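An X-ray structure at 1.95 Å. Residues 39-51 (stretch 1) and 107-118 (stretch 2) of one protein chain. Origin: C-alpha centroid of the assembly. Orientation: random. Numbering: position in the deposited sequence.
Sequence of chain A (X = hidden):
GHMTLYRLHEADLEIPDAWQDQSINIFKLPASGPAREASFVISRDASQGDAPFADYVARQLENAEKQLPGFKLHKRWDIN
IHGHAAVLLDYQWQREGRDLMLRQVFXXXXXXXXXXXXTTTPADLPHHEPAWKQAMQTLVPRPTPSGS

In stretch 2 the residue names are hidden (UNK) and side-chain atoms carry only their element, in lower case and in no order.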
ATOM      1  N   SER A  39       1.429   5.526 -13.814  1.00 24.20           N
ATOM      2  CA  SER A  39       1.273   4.772 -12.575  1.00 24.02           C
ATOM      3  C   SER A  39       0.098   3.808 -12.670  1.00 23.48           C
ATOM      4  O   SER A  39      -0.916   4.112 -13.309  1.00 23.85           O
ATOM      5  CB  SER A  39       1.126   5.696 -11.382  1.00 22.68           C
ATOM      6  OG  SER A  39      -0.084   6.410 -11.365  1.00 23.96           O
ATOM      7  N   PHE A  40       0.252   2.666 -12.015  1.00 23.30           N
ATOM      8  CA  PHE A  40      -0.800   1.651 -11.895  1.00 22.40           C
ATOM      9  C   PHE A  40      -0.890   1.369 -10.402  1.00 22.23           C
ATOM     10  O   PHE A  40       0.076   0.876  -9.802  1.00 21.43           O
ATOM     11  CB  PHE A  40      -0.425   0.405 -12.655  1.00 21.98           C
ATOM     12  CG  PHE A  40      -1.404  -0.728 -12.515  1.00 21.99           C
ATOM     13  CD1 PHE A  40      -2.681  -0.619 -13.039  1.00 23.05           C
ATOM     14  CD2 PHE A  40      -1.056  -1.890 -11.805  1.00 23.34           C
ATOM     15  CE1 PHE A  40      -3.599  -1.680 -12.928  1.00 24.41           C
ATOM     16  CE2 PHE A  40      -1.969  -2.961 -11.668  1.00 24.37           C
ATOM     17  CZ  PHE A  40      -3.247  -2.846 -12.220  1.00 21.94           C
ATOM     18  N   VAL A  41      -2.043   1.691  -9.821  1.00 20.90           N
ATOM     19  CA  VAL A  41      -2.222   1.704  -8.380  1.00 21.24           C
ATOM     20  C   VAL A  41      -3.434   0.823  -7.995  1.00 20.93           C
ATOM     21  O   VAL A  41      -4.495   0.915  -8.607  1.00 19.64           O
ATOM     22  CB  VAL A  41      -2.435   3.132  -7.889  1.00 21.02           C
ATOM     23  CG1 VAL A  41      -2.892   3.171  -6.451  1.00 22.20           C
ATOM     24  CG2 VAL A  41      -1.175   3.973  -8.087  1.00 22.40           C
ATOM     25  N   ILE A  42      -3.240  -0.033  -7.005  1.00 19.68           N
ATOM     26  CA  ILE A  42      -4.314  -0.872  -6.470  1.00 19.94           C
ATOM     27  C   ILE A  42      -4.673  -0.347  -5.111  1.00 19.35           C
ATOM     28  O   ILE A  42      -3.788  -0.230  -4.224  1.00 18.26           O
ATOM     29  CB  ILE A  42      -3.881  -2.323  -6.372  1.00 19.93           C
ATOM     30  CG1 ILE A  42      -3.309  -2.803  -7.719  1.00 20.34           C
ATOM     31  CG2 ILE A  42      -5.085  -3.216  -5.939  1.00 21.10           C
ATOM     32  CD1 ILE A  42      -2.708  -4.195  -7.642  1.00 20.85           C
ATOM     33  N   SER A  43      -5.951  -0.030  -4.948  1.00 18.69           N
ATOM     34  CA  SER A  43      -6.507   0.502  -3.718  1.00 18.69           C
ATOM     35  C   SER A  43      -7.756  -0.326  -3.319  1.00 19.18           C
ATOM     36  O   SER A  43      -8.153  -1.236  -4.051  1.00 18.27           O
ATOM     37  CB  SER A  43      -6.842   1.977  -3.860  1.00 18.97           C
ATOM     38  OG  SER A  43      -7.793   2.202  -4.883  1.00 18.80           O
ATOM     39  N   ARG A  44      -8.246  -0.087  -2.104  1.00 19.00           N
ATOM     40  CA  ARG A  44      -9.397  -0.794  -1.530  1.00 19.86           C
ATOM     41  C   ARG A  44     -10.429   0.224  -1.065  1.00 20.82           C
ATOM     42  O   ARG A  44     -10.076   1.300  -0.571  1.00 20.68           O
ATOM     43  CB  ARG A  44      -8.998  -1.615  -0.301  1.00 20.33           C
ATOM     44  CG  ARG A  44      -8.062  -2.761  -0.570  1.00 20.96           C
ATOM     45  CD  ARG A  44      -6.584  -2.353  -0.518  1.00 20.96           C
ATOM     46  NE  ARG A  44      -5.746  -3.481  -0.871  1.00 22.54           N
ATOM     47  CZ  ARG A  44      -4.607  -3.453  -1.542  1.00 19.58           C
ATOM     48  NH1 ARG A  44      -4.111  -2.312  -2.000  1.00 19.99           N
ATOM     49  NH2 ARG A  44      -3.986  -4.621  -1.762  1.00 20.00           N
ATOM     50  N   ASP A  45     -11.717  -0.149  -1.155  1.00 21.97           N
ATOM     51  CA  ASP A  45     -12.798   0.734  -0.721  1.00 21.89           C
ATOM     52  C   ASP A  45     -13.833  -0.140   0.010  1.00 22.02           C
ATOM     53  O   ASP A  45     -14.533  -0.920  -0.618  1.00 20.03           O
ATOM     54  CB  ASP A  45     -13.386   1.431  -1.950  1.00 22.72           C
ATOM     55  CG  ASP A  45     -14.471   2.483  -1.610  1.00 23.07           C
ATOM     56  OD1 ASP A  45     -14.913   2.592  -0.452  1.00 23.50           O
ATOM     57  OD2 ASP A  45     -14.923   3.250  -2.491  1.00 23.22           O
ATOM     58  N   ALA A  46     -13.888  -0.003   1.335  1.00 23.24           N
ATOM     59  CA  ALA A  46     -14.788  -0.791   2.171  1.00 24.77           C
ATOM     60  C   ALA A  46     -16.168  -0.123   2.397  1.00 25.12           C
ATOM     61  O   ALA A  46     -16.933  -0.554   3.263  1.00 26.58           O
ATOM     62  CB  ALA A  46     -14.131  -1.101   3.489  1.00 25.01           C
ATOM     63  N   SER A  47     -16.483   0.887   1.603  1.00 25.34           N
ATOM     64  CA  SER A  47     -17.711   1.672   1.776  1.00 25.75           C
ATOM     65  C   SER A  47     -18.956   1.067   1.080  1.00 26.68           C
ATOM     66  O   SER A  47     -20.051   1.623   1.196  1.00 27.17           O
ATOM     67  CB  SER A  47     -17.505   3.104   1.270  1.00 24.96           C
ATOM     68  OG  SER A  47     -17.418   3.168  -0.148  1.00 24.00           O
ATOM     69  N   GLN A  48     -18.803  -0.018   0.330  1.00 27.59           N
ATOM     70  CA  GLN A  48     -19.941  -0.600  -0.374  1.00 29.00           C
ATOM     71  C   GLN A  48     -20.971  -1.059   0.648  1.00 30.65           C
ATOM     72  O   GLN A  48     -22.152  -0.776   0.504  1.00 30.13           O
ATOM     73  CB  GLN A  48     -19.540  -1.781  -1.264  1.00 28.84           C
ATOM     74  CG  GLN A  48     -20.774  -2.576  -1.768  1.00 28.90           C
ATOM     75  CD  GLN A  48     -20.449  -3.677  -2.740  1.00 28.37           C
ATOM     76  OE1 GLN A  48     -19.271  -4.022  -2.958  1.00 28.31           O
ATOM     77  NE2 GLN A  48     -21.486  -4.231  -3.356  1.00 27.46           N
ATOM     78  N   GLY A  49     -20.498  -1.781   1.665  1.00 32.82           N
ATOM     79  CA  GLY A  49     -21.367  -2.379   2.670  1.00 34.68           C
ATOM     80  C   GLY A  49     -22.355  -3.347   2.031  1.00 35.45           C
ATOM     81  O   GLY A  49     -21.986  -4.158   1.196  1.00 37.10           O
ATOM     82  N   ASP A  50     -23.617  -3.262   2.395  1.00 36.33           N
ATOM     83  CA  ASP A  50     -24.601  -4.191   1.839  1.00 36.66           C
ATOM     84  C   ASP A  50     -25.371  -3.603   0.650  1.00 35.43           C
ATOM     85  O   ASP A  50     -26.346  -4.191   0.174  1.00 37.04           O
ATOM     86  CB  ASP A  50     -25.523  -4.697   2.963  1.00 37.08           C
ATOM     87  CG  ASP A  50     -24.850  -5.752   3.838  1.00 38.94           C
ATOM     88  OD1 ASP A  50     -23.915  -6.460   3.364  1.00 41.35           O
ATOM     89  OD2 ASP A  50     -25.193  -5.959   5.018  1.00 41.64           O
ATOM     90  N   ALA A  51     -24.918  -2.464   0.140  1.00 33.34           N
ATOM     91  CA  ALA A  51     -25.501  -1.894  -1.073  1.00 31.36           C
ATOM     92  C   ALA A  51     -25.173  -2.738  -2.315  1.00 29.46           C
ATOM     93  O   ALA A  51     -24.085  -3.354  -2.393  1.00 27.64           O
ATOM     94  CB  ALA A  51     -25.036  -0.497  -1.272  1.00 31.90           C
ATOM     95  N   UNK A 107     -13.591  -3.754  -8.803  1.00 20.84           N
ATOM     96  CA  UNK A 107     -13.871  -5.179  -8.743  1.00 20.75           C
ATOM     97  C   UNK A 107     -14.572  -5.486  -7.430  1.00 20.26           C
ATOM     98  O   UNK A 107     -14.010  -5.316  -6.357  1.00 19.21           O
ATOM     99  c   UNK A 107     -12.592  -6.036  -8.853  1.00 20.04           C
ATOM    100  c   UNK A 107     -11.750  -5.617 -10.066  1.00 21.05           C
ATOM    101  c   UNK A 107     -12.964  -7.535  -8.892  1.00 19.32           C
ATOM    102  c   UNK A 107     -10.435  -6.349 -10.169  1.00 22.19           C
ATOM    103  N   UNK A 108     -15.818  -5.933  -7.527  1.00 21.28           N
ATOM    104  CA  UNK A 108     -16.590  -6.283  -6.349  1.00 20.03           C
ATOM    105  C   UNK A 108     -15.889  -7.406  -5.589  1.00 19.85           C
ATOM    106  O   UNK A 108     -15.622  -8.441  -6.135  1.00 19.71           O
ATOM    107  c   UNK A 108     -18.855  -6.817  -5.445  1.00 19.56           C
ATOM    108  c   UNK A 108     -20.292  -7.295  -5.661  1.00 19.63           C
ATOM    109  o   UNK A 108     -21.099  -6.930  -4.791  1.00 21.60           O
ATOM    110  c   UNK A 108     -18.004  -6.767  -6.708  1.00 19.96           C
ATOM    111  o   UNK A 108     -20.579  -8.015  -6.655  1.00 21.31           O
ATOM    112  N   UNK A 109     -15.660  -7.175  -4.306  1.00 21.23           N
ATOM    113  CA  UNK A 109     -15.172  -8.184  -3.383  1.00 22.41           C
ATOM    114  C   UNK A 109     -15.574  -7.780  -1.971  1.00 23.15           C
ATOM    115  O   UNK A 109     -15.798  -6.619  -1.683  1.00 22.52           O
ATOM    116  c   UNK A 109     -11.479  -9.525  -3.103  1.00 25.19           C
ATOM    117  c   UNK A 109     -13.638  -8.253  -3.472  1.00 22.75           C
ATOM    118  n   UNK A 109     -10.154 -12.079  -0.824  1.00 29.66           N
ATOM    119  c   UNK A 109     -12.967  -9.343  -2.708  1.00 23.99           C
ATOM    120  n   UNK A 109     -10.710  -9.929  -0.379  1.00 27.20           N
ATOM    121  n   UNK A 109     -10.932 -10.744  -2.525  1.00 26.29           N
ATOM    122  c   UNK A 109     -10.605 -10.909  -1.245  1.00 26.67           C
ATOM    123  N   UNK A 110     -15.597  -8.759  -1.079  1.00 24.93           N
ATOM    124  CA  UNK A 110     -15.791  -8.516   0.347  1.00 26.28           C
ATOM    125  C   UNK A 110     -14.513  -8.884   1.080  1.00 25.18           C
ATOM    126  O   UNK A 110     -13.878  -9.876   0.744  1.00 25.33           O
ATOM    127  c   UNK A 110     -18.220  -9.055   0.259  1.00 32.85           C
ATOM    128  n   UNK A 110     -19.704  -5.166   0.845  1.00 48.11           N
ATOM    129  c   UNK A 110     -16.919  -9.401   0.859  1.00 27.42           C
ATOM    130  c   UNK A 110     -20.384  -6.084   0.173  1.00 47.29           C
ATOM    131  n   UNK A 110     -21.532  -5.770  -0.443  1.00 50.49           N
ATOM    132  n   UNK A 110     -19.929  -7.321   0.123  1.00 44.69           N
ATOM    133  c   UNK A 110     -18.698  -7.741   0.772  1.00 39.98           C
ATOM    134  N   UNK A 111     -14.120  -8.110   2.080  1.00 24.24           N
ATOM    135  CA  UNK A 111     -14.889  -7.005   2.646  1.00 24.04           C
ATOM    136  C   UNK A 111     -14.761  -5.652   1.962  1.00 23.35           C
ATOM    137  O   UNK A 111     -15.370  -4.690   2.443  1.00 24.00           O
ATOM    138  c   UNK A 111     -12.835  -8.291   2.777  1.00 24.71           C
ATOM    139  c   UNK A 111     -14.286  -6.908   4.052  1.00 24.46           C
ATOM    140  c   UNK A 111     -12.822  -7.214   3.788  1.00 24.26           C
ATOM    141  N   UNK A 112     -13.979  -5.558   0.886  1.00 21.77           N
ATOM    142  CA  UNK A 112     -13.670  -4.268   0.252  1.00 21.46           C
ATOM    143  C   UNK A 112     -13.545  -4.409  -1.251  1.00 20.70           C
ATOM    144  O   UNK A 112     -13.014  -5.419  -1.770  1.00 21.09           O
ATOM    145  c   UNK A 112     -12.407  -3.652   0.837  1.00 21.56           C
ATOM    146  N   UNK A 113     -14.105  -3.423  -1.949  1.00 19.58           N
ATOM    147  CA  UNK A 113     -14.004  -3.346  -3.392  1.00 19.18           C
ATOM    148  C   UNK A 113     -12.512  -3.171  -3.726  1.00 18.44           C
ATOM    149  O   UNK A 113     -11.851  -2.370  -3.087  1.00 19.18           O
ATOM    150  c   UNK A 113     -14.834  -2.182  -3.950  1.00 18.15           C
ATOM    151  c   UNK A 113     -16.350  -2.427  -3.698  1.00 20.43           C
ATOM    152  c   UNK A 113     -14.602  -1.965  -5.436  1.00 18.63           C
ATOM    153  N   UNK A 114     -12.002  -3.959  -4.664  1.00 18.19           N
ATOM    154  CA  UNK A 114     -10.622  -3.820  -5.144  1.00 17.72           C
ATOM    155  C   UNK A 114     -10.619  -2.935  -6.399  1.00 18.76           C
ATOM    156  O   UNK A 114     -11.315  -3.224  -7.379  1.00 18.58           O
ATOM    157  c   UNK A 114     -10.021  -5.178  -5.448  1.00 18.81           C
ATOM    158  c   UNK A 114      -8.496  -5.215  -5.717  1.00 19.26           C
ATOM    159  c   UNK A 114      -7.736  -4.918  -4.430  1.00 19.61           C
ATOM    160  c   UNK A 114      -8.102  -6.542  -6.288  1.00 21.42           C
ATOM    161  N   UNK A 115      -9.832  -1.862  -6.352  1.00 18.71           N
ATOM    162  CA  UNK A 115      -9.795  -0.842  -7.393  1.00 18.95           C
ATOM    163  C   UNK A 115      -8.409  -0.796  -8.001  1.00 19.66           C
ATOM    164  O   UNK A 115      -7.414  -0.717  -7.261  1.00 18.40           O
ATOM    165  c   UNK A 115     -10.150   0.502  -6.815  1.00 18.73           C
ATOM    166  c   UNK A 115     -10.075   1.624  -7.910  1.00 21.20           C
ATOM    167  c   UNK A 115     -11.562   0.455  -6.229  1.00 20.03           C
ATOM    168  c   UNK A 115     -12.014   1.708  -5.532  1.00 20.47           C
ATOM    169  N   UNK A 116      -8.322  -0.883  -9.329  1.00 19.93           N
ATOM    170  CA  UNK A 116      -7.025  -0.648 -10.016  1.00 20.47           C
ATOM    171  C   UNK A 116      -7.163   0.589 -10.876  1.00 22.02           C
ATOM    172  O   UNK A 116      -8.230   0.840 -11.474  1.00 21.66           O
ATOM    173  c   UNK A 116      -6.729  -3.160 -10.127  1.00 20.15           C
ATOM    174  o   UNK A 116      -7.449  -1.945 -12.030  1.00 20.34           O
ATOM    175  c   UNK A 116      -6.593  -1.834 -10.878  1.00 20.25           C
ATOM    176  N   UNK A 117      -6.103   1.408 -10.914  1.00 22.69           N
ATOM    177  CA  UNK A 117      -6.176   2.685 -11.579  1.00 23.05           C
ATOM    178  C   UNK A 117      -4.896   2.886 -12.385  1.00 24.21           C
ATOM    179  O   UNK A 117      -3.802   2.904 -11.810  1.00 23.57           O
ATOM    180  c   UNK A 117      -6.567   5.153 -11.298  1.00 24.59           C
ATOM    181  o   UNK A 117      -7.493   3.634  -9.740  1.00 23.01           O
ATOM    182  c   UNK A 117      -6.330   3.813 -10.574  1.00 23.81           C
ATOM    183  N   UNK A 118      -5.022   2.982 -13.703  1.00 25.03           N
ATOM    184  CA  UNK A 118      -3.917   3.446 -14.557  1.00 25.40           C
ATOM    185  C   UNK A 118      -4.074   4.953 -14.729  1.00 26.42           C
ATOM    186  O   UNK A 118      -5.139   5.427 -15.124  1.00 26.06           O
ATOM    187  c   UNK A 118      -1.541   2.645 -16.580  1.00 24.88           C
ATOM    188  c   UNK A 118      -3.963   2.764 -15.918  1.00 25.85           C
ATOM    189  c   UNK A 118      -3.282   2.753 -18.329  1.00 26.58           C
ATOM    190  c   UNK A 118      -2.888   3.215 -16.946  1.00 25.01           C
TER
HETATM  191  O   HOH W   1      -2.634   5.494 -10.972  1.00 22.59           O
HETATM  192  O   HOH W   2      -6.623   2.438  -7.449  1.00 24.42           O
HETATM  193  O   HOH W   3     -17.085  -2.628   0.563  1.00 32.18           O
HETATM  194  O   HOH W   4     -17.534  -4.665  -0.886  1.00 22.51           O
HETATM  195  O   HOH W   5     -24.193  -6.454  -2.125  1.00 42.97           O

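Position 107 has four side-chain carbons, forked at the first, with one arm two carbons long, and none reaches stretch 1: Ile-107. It pairs within its own stretch, its backbone N donating to O of position 114.

Position 108 carries three carbons, the third holding two oxygens, so it is a carboxylate, Glu-108. Its OE2 accepts a hydrogen bond from Gln-48 NE2 at 3.1 Å.

At 109, three carbons, a nitrogen and a carbon with two more nitrogens make a guanidinium chain, Arg-109, which points away from stretch 1.

Position 110 repeats that pattern, but its end comes close to the turn from Gln-48 to Ala-51: Arg-110. Gln-48 OE1 lies over one face of the guanidinium. Gly-49 O lies at its edge, modelled too close to be relied on.

Three carbons at 111 close a ring onto the backbone N, which gives Pro-111, preceded by a cis peptide bond. Its O is 3.9 Å from Ala-46 CB.

One carbon at 112 means Ala-112; its CB points toward stretch 1 and sits 4.1 Å from Ala-46 CB and from Arg-44 CB.

At 113 one carbon carries two more, Val-113. Its CG2 is 3.4 Å from Gln-48 OE1, and its backbone exchanges two hydrogen bonds with Asp-45.

Position 114 has four carbons forked at the second, Leu-114, whose CD1 packs 3.5 Å from Ile-42 CG2.

Four carbons at 115, forked at the first with one longer arm, give Ile-115. Its CD1 lies 3.8 Å from Asp-45 CB, and its CB 3.5 Å from Ser-43 OG.

At 116 one carbon carries an oxygen and a carbon: Thr-116. Its CB is 3.6 Å from Phe-40 CE1.

Position 117 has the same fork, Thr-117, but faces the other side of the sheet. Its OG1 and Ser-43 OG both hydrogen-bond water 2, which also donates to Val-41 O.

Position 118 shows four carbons forked at the second, Leu-118; its CA makes a 3.3 Å C-H contact with Ser-39 O.

The rule here is antiparallel pairing with alternating faces. Val-41, Ser-43 and Asp-45 each exchange two backbone hydrogen bonds with Thr-117, Ile-115 and Val-113, all 2.8 to 2.9 Å between N and O. Their side chains share one face, polar groups mixed with aliphatic ones. Phe-40, Ile-42 and Arg-44, opposite Leu-118, Thr-116 and Leu-114, take the other. Beyond the strands, Gln-48 extends the contact: its NE2 also donates to Ala-51 O at 2.9 Å, bracing the turn while it reaches Glu-108.

Stretch 2 (107-118) IERRPAVLITTL
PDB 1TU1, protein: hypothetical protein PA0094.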